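Local coordinates for protein nicotinamide-nucleotide adenylyltransferase NadR family / Ribosylnicotinamide kinase (Lactococcus lactis subsp. cremoris, PDB 6GYE) that probably phosphorylates nicotinamide riboside to nicotinamide mononucleotide and may also adenylylate that product to NAD+, at residues V299-T304 with V340-D345; R198-S203 with T357-A362; V182-G187 with D259-V264; S188-K193 with E315-R320. All blocks are in the same frame, centred on the assembly; numbering follows the deposited sequence.

Contact 1 of 4, residues V299-T304 with V340-D345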
loop_
_atom_site.group_PDB
_atom_site.type_symbol
_atom_site.label_atom_id
_atom_site.label_comp_id
_atom_site.label_asym_id
_atom_site.label_seq_id
_atom_site.Cartn_x
_atom_site.Cartn_y
_atom_site.Cartn_z
ATOM N N VAL A 299 -19.852 -4.062 10.693
ATOM C CA VAL A 299 -20.434 -5.333 11.105
ATOM C C VAL A 299 -21.945 -5.219 10.982
ATOM O O VAL A 299 -22.549 -4.319 11.574
ATOM C CB VAL A 299 -20.029 -5.703 12.541
ATOM C CG1 VAL A 299 -20.785 -6.936 13.006
ATOM C CG2 VAL A 299 -18.521 -5.930 12.622
ATOM N N ILE A 300 -22.559 -6.127 10.226
ATOM C CA ILE A 300 -24.016 -6.200 10.127
ATOM C C ILE A 300 -24.503 -7.177 11.196
ATOM O O ILE A 300 -24.267 -8.388 11.065
ATOM C CB ILE A 300 -24.464 -6.636 8.729
ATOM C CG1 ILE A 300 -23.908 -5.684 7.666
ATOM C CG2 ILE A 300 -25.983 -6.727 8.678
ATOM C CD1 ILE A 300 -24.290 -6.081 6.230
ATOM N N PRO A 301 -25.207 -6.712 12.222
ATOM C CA PRO A 301 -25.620 -7.597 13.304
ATOM C C PRO A 301 -26.890 -8.335 12.934
ATOM O O PRO A 301 -27.632 -7.905 12.041
ATOM C CB PRO A 301 -25.861 -6.627 14.466
ATOM C CG PRO A 301 -26.349 -5.406 13.777
ATOM C CD PRO A 301 -25.612 -5.321 12.471
ATOM N N PRO A 302 -27.167 -9.458 13.586
ATOM C CA PRO A 302 -28.389 -10.202 13.266
ATOM C C PRO A 302 -29.612 -9.486 13.822
ATOM O O PRO A 302 -29.687 -9.199 15.017
ATOM C CB PRO A 302 -28.159 -11.555 13.946
ATOM C CG PRO A 302 -27.280 -11.211 15.115
ATOM C CD PRO A 302 -26.332 -10.167 14.572
ATOM N N ILE A 303 -30.548 -9.148 12.938
ATOM C CA ILE A 303 -31.910 -8.820 13.334
ATOM C C ILE A 303 -32.856 -9.525 12.373
ATOM O O ILE A 303 -32.491 -9.874 11.248
ATOM C CB ILE A 303 -32.180 -7.299 13.366
ATOM C CG1 ILE A 303 -33.287 -6.977 14.381
ATOM C CG2 ILE A 303 -32.533 -6.781 11.974
ATOM C CD1 ILE A 303 -33.084 -7.613 15.758
ATOM N N THR A 304 -34.079 -9.761 12.846
ATOM C CA THR A 304 -35.069 -10.521 12.083
ATOM C C THR A 304 -35.386 -9.848 10.748
ATOM O O THR A 304 -35.013 -10.342 9.682
ATOM C CB THR A 304 -36.383 -10.705 12.876
ATOM O OG1 THR A 304 -36.121 -11.413 14.092
ATOM C CG2 THR A 304 -37.395 -11.493 12.056
ATOM N N VAL A 340 -14.302 -0.956 14.596
ATOM C CA VAL A 340 -15.563 -1.643 14.338
ATOM C C VAL A 340 -16.730 -0.688 14.561
ATOM O O VAL A 340 -16.851 -0.069 15.621
ATOM C CB VAL A 340 -15.711 -2.883 15.232
ATOM C CG1 VAL A 340 -17.107 -3.451 15.091
ATOM C CG2 VAL A 340 -14.687 -3.950 14.883
ATOM N N VAL A 341 -17.602 -0.593 13.567
ATOM C CA VAL A 341 -18.890 0.069 13.684
ATOM C C VAL A 341 -19.959 -0.978 13.414
ATOM O O VAL A 341 -19.929 -1.651 12.377
ATOM C CB VAL A 341 -19.015 1.246 12.701
ATOM C CG1 VAL A 341 -20.436 1.796 12.712
ATOM C CG2 VAL A 341 -17.977 2.333 13.037
ATOM N N ILE A 342 -20.888 -1.129 14.350
ATOM C CA ILE A 342 -21.959 -2.107 14.251
ATOM C C ILE A 342 -23.192 -1.422 13.674
ATOM O O ILE A 342 -23.637 -0.388 14.195
ATOM C CB ILE A 342 -22.257 -2.718 15.625
ATOM C CG1 ILE A 342 -21.002 -3.406 16.143
ATOM C CG2 ILE A 342 -23.426 -3.679 15.528
ATOM C CD1 ILE A 342 -21.229 -4.192 17.390
ATOM N N LEU A 343 -23.741 -1.982 12.596
ATOM C CA LEU A 343 -24.871 -1.361 11.896
ATOM C C LEU A 343 -26.198 -1.884 12.454
ATOM O O LEU A 343 -26.947 -2.621 11.814
ATOM C CB LEU A 343 -24.749 -1.601 10.401
ATOM C CG LEU A 343 -23.454 -1.060 9.789
ATOM C CD1 LEU A 343 -23.309 -1.542 8.365
ATOM C CD2 LEU A 343 -23.453 0.471 9.845
ATOM N N ASP A 344 -26.515 -1.415 13.656
ATOM C CA ASP A 344 -27.718 -1.844 14.370
ATOM C C ASP A 344 -28.814 -0.779 14.271
ATOM O O ASP A 344 -29.127 -0.057 15.217
ATOM C CB ASP A 344 -27.368 -2.172 15.820
ATOM C CG ASP A 344 -26.664 -1.020 16.528
ATOM O OD1 ASP A 344 -26.446 0.049 15.899
ATOM O OD2 ASP A 344 -26.304 -1.194 17.710
ATOM N N ASP A 345 -29.390 -0.677 13.075
ATOM C CA ASP A 345 -30.451 0.290 12.815
ATOM C C ASP A 345 -31.716 -0.429 12.364
ATOM O O ASP A 345 -31.860 -1.636 12.593
ATOM C CB ASP A 345 -29.986 1.303 11.772
ATOM C CG ASP A 345 -28.723 2.007 12.194
ATOM O OD1 ASP A 345 -28.826 2.987 12.966
ATOM O OD2 ASP A 345 -27.628 1.545 11.806
#

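Contact 2 of 4, residues R198-S203 with T357-A362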
loop_
_atom_site.group_PDB
_atom_site.type_symbol
_atom_site.label_atom_id
_atom_site.label_comp_id
_atom_site.label_asym_id
_atom_site.label_seq_id
_atom_site.Cartn_x
_atom_site.Cartn_y
_atom_site.Cartn_z
ATOM N N ARG A 198 -21.855 -3.058 -2.453
ATOM C CA ARG A 198 -21.947 -2.467 -3.784
ATOM C C ARG A 198 -22.503 -1.054 -3.731
ATOM O O ARG A 198 -22.015 -0.170 -4.446
ATOM C CB ARG A 198 -22.810 -3.339 -4.691
ATOM C CG ARG A 198 -22.247 -4.735 -4.872
ATOM C CD ARG A 198 -23.146 -5.595 -5.745
ATOM N NE ARG A 198 -22.485 -6.846 -6.095
ATOM C CZ ARG A 198 -23.076 -7.853 -6.720
ATOM N NH1 ARG A 198 -24.353 -7.767 -7.063
ATOM N NH2 ARG A 198 -22.387 -8.946 -6.993
ATOM N N ARG A 199 -23.510 -0.814 -2.881
ATOM C CA ARG A 199 -24.053 0.536 -2.774
ATOM C C ARG A 199 -23.033 1.483 -2.146
ATOM O O ARG A 199 -22.850 2.611 -2.628
ATOM C CB ARG A 199 -25.362 0.523 -1.992
ATOM C CG ARG A 199 -26.387 -0.339 -2.687
ATOM C CD ARG A 199 -27.689 0.326 -2.936
ATOM N NE ARG A 199 -28.705 0.033 -1.938
ATOM C CZ ARG A 199 -29.881 -0.521 -2.219
ATOM N NH1 ARG A 199 -30.184 -0.850 -3.473
ATOM N NH2 ARG A 199 -30.758 -0.723 -1.247
ATOM N N LEU A 200 -22.334 1.047 -1.091
ATOM C CA LEU A 200 -21.317 1.920 -0.501
ATOM C C LEU A 200 -20.242 2.272 -1.525
ATOM O O LEU A 200 -19.936 3.449 -1.732
ATOM C CB LEU A 200 -20.692 1.276 0.738
ATOM C CG LEU A 200 -21.579 1.099 1.976
ATOM C CD1 LEU A 200 -20.853 0.265 3.017
ATOM C CD2 LEU A 200 -22.006 2.445 2.567
ATOM N N ALA A 201 -19.679 1.258 -2.198
ATOM C CA ALA A 201 -18.615 1.485 -3.182
ATOM C C ALA A 201 -19.104 2.336 -4.348
ATOM O O ALA A 201 -18.451 3.311 -4.746
ATOM C CB ALA A 201 -18.072 0.148 -3.709
ATOM N N ARG A 202 -20.256 1.980 -4.915
ATOM C CA ARG A 202 -20.724 2.740 -6.066
ATOM C C ARG A 202 -21.043 4.180 -5.679
ATOM O O ARG A 202 -20.945 5.077 -6.520
ATOM C CB ARG A 202 -21.916 2.031 -6.721
ATOM C CG ARG A 202 -21.463 0.814 -7.560
ATOM C CD ARG A 202 -22.576 -0.172 -7.855
ATOM N NE ARG A 202 -22.111 -1.230 -8.745
ATOM C CZ ARG A 202 -22.721 -2.397 -8.933
ATOM N NH1 ARG A 202 -23.847 -2.703 -8.288
ATOM N NH2 ARG A 202 -22.195 -3.262 -9.783
ATOM N N SER A 203 -21.362 4.435 -4.405
ATOM C CA SER A 203 -21.664 5.809 -3.992
ATOM C C SER A 203 -20.485 6.739 -4.229
ATOM O O SER A 203 -20.678 7.939 -4.442
ATOM C CB SER A 203 -22.053 5.856 -2.515
ATOM O OG SER A 203 -23.224 5.097 -2.270
ATOM N N THR A 357 -31.454 4.497 7.999
ATOM C CA THR A 357 -31.297 3.151 7.488
ATOM C C THR A 357 -29.879 2.672 7.770
ATOM O O THR A 357 -28.982 3.457 8.102
ATOM C CB THR A 357 -31.529 3.074 5.962
ATOM O OG1 THR A 357 -30.425 3.695 5.280
ATOM C CG2 THR A 357 -32.842 3.758 5.533
ATOM N N ARG A 358 -29.692 1.360 7.614
ATOM C CA ARG A 358 -28.365 0.764 7.672
ATOM C C ARG A 358 -27.402 1.480 6.733
ATOM O O ARG A 358 -26.261 1.787 7.108
ATOM C CB ARG A 358 -28.473 -0.721 7.312
ATOM C CG ARG A 358 -27.455 -1.630 7.975
ATOM C CD ARG A 358 -28.083 -2.955 8.460
ATOM N NE ARG A 358 -29.124 -2.763 9.474
ATOM C CZ ARG A 358 -29.495 -3.689 10.356
ATOM N NH1 ARG A 358 -28.902 -4.877 10.368
ATOM N NH2 ARG A 358 -30.456 -3.421 11.232
ATOM N N TYR A 359 -27.856 1.768 5.509
ATOM C CA TYR A 359 -26.999 2.421 4.524
ATOM C C TYR A 359 -26.597 3.830 4.972
ATOM O O TYR A 359 -25.428 4.226 4.830
ATOM C CB TYR A 359 -27.690 2.453 3.155
ATOM C CG TYR A 359 -26.910 3.275 2.165
ATOM C CD1 TYR A 359 -25.857 2.727 1.447
ATOM C CD2 TYR A 359 -27.197 4.622 1.994
ATOM C CE1 TYR A 359 -25.117 3.504 0.566
ATOM C CE2 TYR A 359 -26.472 5.400 1.151
ATOM C CZ TYR A 359 -25.436 4.850 0.434
ATOM O OH TYR A 359 -24.744 5.672 -0.416
ATOM N N HIS A 360 -27.550 4.610 5.505
ATOM C CA HIS A 360 -27.201 5.927 6.036
ATOM C C HIS A 360 -26.118 5.821 7.095
ATOM O O HIS A 360 -25.138 6.582 7.076
ATOM C CB HIS A 360 -28.427 6.628 6.626
ATOM C CG HIS A 360 -29.372 7.148 5.600
ATOM N ND1 HIS A 360 -30.102 6.319 4.771
ATOM C CD2 HIS A 360 -29.717 8.415 5.265
ATOM C CE1 HIS A 360 -30.850 7.053 3.964
ATOM N NE2 HIS A 360 -30.639 8.327 4.247
ATOM N N HIS A 361 -26.270 4.866 8.020
ATOM C CA HIS A 361 -25.276 4.696 9.078
ATOM C C HIS A 361 -23.900 4.393 8.499
ATOM O O HIS A 361 -22.903 5.008 8.886
ATOM C CB HIS A 361 -25.713 3.579 10.027
ATOM C CG HIS A 361 -24.912 3.513 11.293
ATOM N ND1 HIS A 361 -25.254 2.695 12.353
ATOM C CD2 HIS A 361 -23.798 4.182 11.679
ATOM C CE1 HIS A 361 -24.380 2.856 13.328
ATOM N NE2 HIS A 361 -23.489 3.756 12.949
ATOM N N ALA A 362 -23.834 3.447 7.557
ATOM C CA ALA A 362 -22.552 3.003 7.019
ATOM C C ALA A 362 -21.868 4.095 6.199
ATOM O O ALA A 362 -20.652 4.280 6.306
ATOM C CB ALA A 362 -22.750 1.742 6.170
#

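Contact 3 of 4, residues V182-G187 with D259-V264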
loop_
_atom_site.group_PDB
_atom_site.type_symbol
_atom_site.label_atom_id
_atom_site.label_comp_id
_atom_site.label_asym_id
_atom_site.label_seq_id
_atom_site.Cartn_x
_atom_site.Cartn_y
_atom_site.Cartn_z
ATOM N N VAL A 182 -9.102 1.224 3.393
ATOM C CA VAL A 182 -9.732 -0.084 3.208
ATOM C C VAL A 182 -10.903 -0.206 4.183
ATOM O O VAL A 182 -10.720 -0.073 5.399
ATOM C CB VAL A 182 -8.724 -1.233 3.407
ATOM C CG1 VAL A 182 -9.395 -2.611 3.270
ATOM C CG2 VAL A 182 -7.550 -1.112 2.421
ATOM N N VAL A 183 -12.096 -0.455 3.646
ATOM C CA VAL A 183 -13.314 -0.702 4.416
ATOM C C VAL A 183 -13.731 -2.145 4.180
ATOM O O VAL A 183 -13.950 -2.545 3.031
ATOM C CB VAL A 183 -14.451 0.238 3.979
ATOM C CG1 VAL A 183 -15.712 -0.026 4.797
ATOM C CG2 VAL A 183 -14.023 1.671 4.051
ATOM N N THR A 184 -13.888 -2.913 5.256
ATOM C CA THR A 184 -14.268 -4.317 5.156
ATOM C C THR A 184 -15.624 -4.526 5.810
ATOM O O THR A 184 -15.853 -4.062 6.930
ATOM C CB THR A 184 -13.222 -5.221 5.819
ATOM O OG1 THR A 184 -11.943 -5.008 5.211
ATOM C CG2 THR A 184 -13.613 -6.689 5.653
ATOM N N VAL A 185 -16.516 -5.226 5.123
ATOM C CA VAL A 185 -17.845 -5.521 5.650
ATOM C C VAL A 185 -17.878 -6.968 6.128
ATOM O O VAL A 185 -17.382 -7.871 5.446
ATOM C CB VAL A 185 -18.933 -5.259 4.591
ATOM C CG1 VAL A 185 -20.291 -5.613 5.145
ATOM C CG2 VAL A 185 -18.889 -3.805 4.120
ATOM N N MET A 186 -18.458 -7.191 7.296
ATOM C CA MET A 186 -18.506 -8.503 7.933
ATOM C C MET A 186 -19.918 -8.788 8.438
ATOM O O MET A 186 -20.616 -7.883 8.910
ATOM C CB MET A 186 -17.502 -8.587 9.108
ATOM C CG MET A 186 -16.036 -8.314 8.733
ATOM S SD MET A 186 -14.926 -8.606 10.144
ATOM C CE MET A 186 -13.340 -8.127 9.437
ATOM N N GLY A 187 -20.336 -10.041 8.352
ATOM C CA GLY A 187 -21.663 -10.412 8.803
ATOM C C GLY A 187 -22.003 -11.819 8.374
ATOM O O GLY A 187 -21.309 -12.435 7.559
ATOM N N ASP A 259 -15.726 -7.351 0.678
ATOM C CA ASP A 259 -16.842 -8.190 1.121
ATOM C C ASP A 259 -16.262 -9.399 1.853
ATOM O O ASP A 259 -15.950 -10.438 1.247
ATOM C CB ASP A 259 -17.708 -8.609 -0.066
ATOM C CG ASP A 259 -19.079 -9.135 0.367
ATOM O OD1 ASP A 259 -19.259 -9.371 1.582
ATOM O OD2 ASP A 259 -19.980 -9.284 -0.492
ATOM N N THR A 260 -16.112 -9.252 3.175
ATOM C CA THR A 260 -15.567 -10.251 4.105
ATOM C C THR A 260 -14.068 -10.483 3.912
ATOM O O THR A 260 -13.455 -9.974 2.968
ATOM C CB THR A 260 -16.315 -11.606 4.034
ATOM O OG1 THR A 260 -15.901 -12.359 2.894
ATOM C CG2 THR A 260 -17.811 -11.422 3.984
ATOM N N ASP A 261 -13.473 -11.245 4.821
ATOM C CA ASP A 261 -12.024 -11.401 4.896
ATOM C C ASP A 261 -11.723 -12.720 5.619
ATOM O O ASP A 261 -12.628 -13.529 5.845
ATOM C CB ASP A 261 -11.413 -10.213 5.639
ATOM C CG ASP A 261 -11.629 -10.321 7.128
ATOM O OD1 ASP A 261 -12.706 -10.814 7.549
ATOM O OD2 ASP A 261 -10.703 -9.971 7.876
ATOM N N ALA A 262 -10.467 -12.900 6.055
ATOM C CA ALA A 262 -10.100 -14.168 6.688
ATOM C C ALA A 262 -10.712 -14.318 8.079
ATOM O O ALA A 262 -11.017 -15.444 8.500
ATOM C CB ALA A 262 -8.575 -14.317 6.748
ATOM N N ILE A 263 -10.926 -13.210 8.799
ATOM C CA ILE A 263 -11.580 -13.306 10.104
ATOM C C ILE A 263 -12.975 -13.902 9.956
ATOM O O ILE A 263 -13.385 -14.774 10.730
ATOM C CB ILE A 263 -11.620 -11.930 10.796
ATOM C CG1 ILE A 263 -10.207 -11.506 11.175
ATOM C CG2 ILE A 263 -12.516 -11.971 12.033
ATOM C CD1 ILE A 263 -10.143 -10.288 11.990
ATOM N N VAL A 264 -13.735 -13.425 8.969
ATOM C CA VAL A 264 -15.056 -13.991 8.710
ATOM C C VAL A 264 -14.950 -15.489 8.444
ATOM O O VAL A 264 -15.685 -16.293 9.031
ATOM C CB VAL A 264 -15.741 -13.249 7.548
ATOM C CG1 VAL A 264 -16.978 -14.011 7.069
ATOM C CG2 VAL A 264 -16.108 -11.846 7.988
#

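Contact 4 of 4, residues S188-K193 with E315-R320. With SO4 (sulfate ion), chain F.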
loop_
_atom_site.group_PDB
_atom_site.type_symbol
_atom_site.label_atom_id
_atom_site.label_comp_id
_atom_site.label_asym_id
_atom_site.label_seq_id
_atom_site.Cartn_x
_atom_site.Cartn_y
_atom_site.Cartn_z
ATOM N N SER A 188 -23.097 -12.324 8.942
ATOM C CA SER A 188 -23.601 -13.647 8.591
ATOM C C SER A 188 -24.075 -13.663 7.140
ATOM O O SER A 188 -24.240 -12.626 6.497
ATOM C CB SER A 188 -24.775 -14.040 9.483
ATOM O OG SER A 188 -24.510 -13.784 10.851
ATOM N N ALA A 189 -24.336 -14.863 6.637
ATOM C CA ALA A 189 -24.924 -14.998 5.314
ATOM C C ALA A 189 -26.374 -14.516 5.308
ATOM O O ALA A 189 -27.096 -14.633 6.305
ATOM C CB ALA A 189 -24.861 -16.446 4.854
ATOM N N SER A 190 -26.785 -13.948 4.168
ATOM C CA SER A 190 -28.163 -13.505 3.919
ATOM C C SER A 190 -28.571 -12.350 4.827
ATOM O O SER A 190 -29.721 -12.275 5.260
ATOM C CB SER A 190 -29.171 -14.652 4.068
ATOM O OG SER A 190 -28.842 -15.760 3.251
ATOM N N THR A 191 -27.639 -11.447 5.132
ATOM C CA THR A 191 -27.983 -10.250 5.894
ATOM C C THR A 191 -27.845 -8.978 5.069
ATOM O O THR A 191 -27.973 -7.881 5.623
ATOM C CB THR A 191 -27.148 -10.141 7.177
ATOM O OG1 THR A 191 -25.751 -10.242 6.876
ATOM C CG2 THR A 191 -27.516 -11.260 8.130
ATOM N N GLY A 192 -27.578 -9.096 3.767
ATOM C CA GLY A 192 -27.463 -7.934 2.905
ATOM C C GLY A 192 -26.071 -7.355 2.755
ATOM O O GLY A 192 -25.956 -6.204 2.310
ATOM N N LYS A 193 -25.012 -8.109 3.106
ATOM C CA LYS A 193 -23.648 -7.613 2.927
ATOM C C LYS A 193 -23.409 -7.185 1.496
ATOM O O LYS A 193 -22.892 -6.096 1.237
ATOM C CB LYS A 193 -22.603 -8.674 3.303
ATOM C CG LYS A 193 -22.505 -9.018 4.756
ATOM C CD LYS A 193 -22.270 -10.517 5.055
ATOM C CE LYS A 193 -21.267 -11.269 4.192
ATOM N NZ LYS A 193 -21.502 -11.393 2.711
ATOM N N GLU A 315 -26.973 -23.471 5.182
ATOM C CA GLU A 315 -26.583 -23.828 6.546
ATOM C C GLU A 315 -26.035 -22.641 7.331
ATOM O O GLU A 315 -26.250 -22.559 8.547
ATOM C CB GLU A 315 -25.540 -24.945 6.534
ATOM C CG GLU A 315 -25.124 -25.410 7.924
ATOM C CD GLU A 315 -23.673 -25.855 7.989
ATOM O OE1 GLU A 315 -22.776 -24.987 7.894
ATOM O OE2 GLU A 315 -23.431 -27.074 8.137
ATOM N N TRP A 316 -25.337 -21.716 6.663
ATOM C CA TRP A 316 -24.832 -20.510 7.315
ATOM C C TRP A 316 -25.945 -19.543 7.717
ATOM O O TRP A 316 -25.655 -18.526 8.358
ATOM C CB TRP A 316 -23.808 -19.800 6.409
ATOM C CG TRP A 316 -22.479 -20.538 6.281
ATOM C CD1 TRP A 316 -22.135 -21.728 6.882
ATOM C CD2 TRP A 316 -21.322 -20.128 5.520
ATOM N NE1 TRP A 316 -20.843 -22.074 6.542
ATOM C CE2 TRP A 316 -20.324 -21.115 5.707
ATOM C CE3 TRP A 316 -21.034 -19.025 4.702
ATOM C CZ2 TRP A 316 -19.059 -21.029 5.105
ATOM C CZ3 TRP A 316 -19.772 -18.944 4.101
ATOM C CH2 TRP A 316 -18.804 -19.941 4.310
ATOM N N GLU A 317 -27.195 -19.811 7.319
ATOM C CA GLU A 317 -28.303 -18.913 7.638
ATOM C C GLU A 317 -28.699 -18.996 9.111
ATOM O O GLU A 317 -28.997 -17.971 9.734
ATOM C CB GLU A 317 -29.506 -19.224 6.747
ATOM C CG GLU A 317 -29.629 -18.327 5.524
ATOM C CD GLU A 317 -30.761 -18.752 4.605
ATOM O OE1 GLU A 317 -30.632 -18.557 3.380
ATOM O OE2 GLU A 317 -31.777 -19.287 5.105
ATOM N N GLU A 318 -28.728 -20.200 9.682
ATOM C CA GLU A 318 -29.211 -20.396 11.044
ATOM C C GLU A 318 -28.095 -20.148 12.061
ATOM O O GLU A 318 -26.905 -20.247 11.749
ATOM C CB GLU A 318 -29.796 -21.806 11.205
ATOM C CG GLU A 318 -30.450 -22.111 12.564
ATOM C CD GLU A 318 -31.565 -21.139 12.951
ATOM O OE1 GLU A 318 -32.103 -20.431 12.074
ATOM O OE2 GLU A 318 -31.907 -21.089 14.150
ATOM N N SER A 319 -28.504 -19.804 13.290
ATOM C CA SER A 319 -27.577 -19.446 14.368
ATOM C C SER A 319 -26.785 -18.194 13.994
ATOM O O SER A 319 -25.552 -18.169 14.023
ATOM C CB SER A 319 -26.650 -20.609 14.721
ATOM O OG SER A 319 -25.612 -20.730 13.763
ATOM N N ARG A 320 -27.516 -17.154 13.596
ATOM C CA ARG A 320 -26.882 -15.869 13.347
ATOM C C ARG A 320 -26.235 -15.328 14.611
ATOM O O ARG A 320 -25.097 -14.851 14.576
ATOM C CB ARG A 320 -27.910 -14.877 12.817
ATOM C CG ARG A 320 -28.697 -15.373 11.638
ATOM C CD ARG A 320 -28.160 -14.805 10.348
ATOM N NE ARG A 320 -29.220 -14.637 9.358
ATOM C CZ ARG A 320 -30.140 -13.675 9.402
ATOM N NH1 ARG A 320 -30.142 -12.784 10.393
ATOM N NH2 ARG A 320 -31.064 -13.603 8.452
HETATM S S SO4 F . -25.445 -11.462 1.975
HETATM O O1 SO4 F . -26.766 -11.083 1.460
HETATM O O2 SO4 F . -25.255 -12.905 1.931
HETATM O O3 SO4 F . -24.372 -10.899 1.167
HETATM O O4 SO4 F . -25.385 -10.994 3.353
#

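Contact 1 of 4, residues V299-T304 with V340-D345
The edge of the four-stranded parallel sheet in the kinase part of the chain is formed where V299 at the end of strand 296-300 pairs with I342 of strand 340-342. V299 carries both backbone bonds of the pairing. Its N donates to V341 O at 2.9 Å, and its O accepts from L343 N at 2.8 Å, with an N-H...O angle of 174°. The V299 and I342 side chains stand on the same face of the sheet, where V299 CG2 meets V340 CG1 at 3.8 Å and helix 320-333 covers V299 through H324 and L331. With its CG1 anti to the backbone N (chi1 173°), V299 holds CG2 beside the N, on the side of V340. On the other face, L343 packs on L196, R358 and H361.

The strands part at P301. Its CD, not an N-H, faces L343 O at 3.1 Å, while its CG rests on I342 CG2 at 3.8 Å. L343, just past the edge strand, is the centre of an inverse gamma turn. Because proline has no N-H to give L343 O, the ladder cannot take its next bond, and beyond V299 the two segments are held by ring and methyl packing.

Contact 2 of 4, residues R198-S203 with T357-A362
Y359 reaches from helix 358-370 across to L200 and S203 of helix 193-203 in a helix-to-helix contact on one face of the kinase sheet. The segment axes come within 10.7 Å and cross at -48°. With CG anti to the backbone N (chi1 173°), the Y359 ring carries its OH across to S203. The OH donates to S203 OG at 2.5 Å, the serine oxygen lying at the ring edge, in its plane. S203 OG in turn donates to R199 O, which also accepts S203 N from the opposite face of its carbonyl plane; both hydroxyl bonds are shorter than expected, and their exact lengths are doubtful. Helix 193-203 is the one that follows the P-loop in this family, and the C-terminal helix lies beside it over L298, which both L200 and A362 touch. L200 and Y359 run antiparallel past one another, L200 CD2 lying 3.8 Å from Y359 CE1. An alanine in place of Y359 would probably leave S203 OG without its donor and open a gap beside L200 CD2 and R199 CB. The same CD2 also meets A362 CB at 3.7 Å, whereas R199 CB approaches Y359 CE1 obliquely at 3.9 Å.

Contact 3 of 4, residues V182-G187 with D259-V264
M186, at the end of the P-loop strand 181-187, packs tightly against V264 and D261 at the start of helix 262-272. Its CG lies 3.6 Å from V264 CG2, and the chain, extended beyond CG, carries the CE methyl to 3.3 Å from D261 OD1. D261 is the N-cap of the helix: OD1 accepts V264 N at 3.1 Å, the donor sitting 37° out of the carboxylate plane, and OD2 takes a weak bond from I263 N. The methionine methyl thus closes over a carboxylate already occupied by the helix end, whose OD2 also lies close to the like-charged E292. L327 and L331 cover M186 further.

The strand pairing of V185 with D259 is looser. One backbone bond crosses here, T260 N to V185 O at 2.9 Å with a bent N-H...O angle of 132°, and T184 CG2 only grazes D261 CB at 4.2 Å. This side is buried too: the D259 carboxylate turns to T194 OG1 and K193 NZ.

T260 O accepts from N243 and A262 N donates to E292, both pocket residues of the bound nicotinamide riboside. The loop after strand 255-259 is thus tied both to its own capped helix and to groups lining the nucleoside site.

Contact 4 of 4, residues S188-K193 with E315-R320
T191 and R320 meet tip to tip: the CG2 methyl of T191 stands 3.7 Å above the guanidinium plane of R320, over its centre, on one face. The arginine chain bends at chi2 (-100°), which sets CD beside the serine that opens the loop, S188 CB at 3.6 Å from R320 CD. R320 NE and NH2 lie 3.7 Å from A189 O and S190 O respectively, beyond ordinary bond length.

The threonine is fixed from its other branch, for T191 OG1 donates to S188 O at 2.8 Å from above the carbonyl plane. Segment 188-193 belongs to the P-loop (Walker A) pattern G187-T194, and its backbone N-H groups wrap a sulfate ion, probably from the crystallisation liquor, in the way such loops hold phosphate. S190 N gives its hydrogen to O2 at 2.9 Å, while T191 N and K193 N both bind O4; K193 NZ adds a weak bond to O3, and T194 OG1 also binds the ion.

On the outer side of the loop, S190 OG makes a weak bond of 3.3 Å to E317 OE1, whose main partner is R312. A189 CB rests on W316 CB at 3.8 Å, while the indole turns off to stack with Y268 and H313. An alanine at R320 would probably leave T191 CG2 and S188 CB without their cover, opening a gap on this flank of the loop. P302, in the loop after strand 296-300, packs on the same arginine.

In the fold
All four contacts lie in the kinase part of the chain, around one parallel sheet ordered 255-259, 181-187, 296-300, 340-342. Contact 3 begins on a central strand and contact 4 takes up the loop directly after it; contact 2 uses the helix that follows. Contact 1 comes later and touches contact 2 through D345, which meets R358 and H361. The centres of contacts 1 and 3 are about 13 Å apart, joined by I300 N to M186 O, and those of contacts 1 and 4 about 12 Å. Contacts 2 and 4 are more distant, about 19 Å. Contacts 3 and 4 meet at the K193 to D259 salt bridge, which ties the sulfate-holding loop to strand 255-259, and T184 of contact 3 approaches the bound nicotinamide riboside.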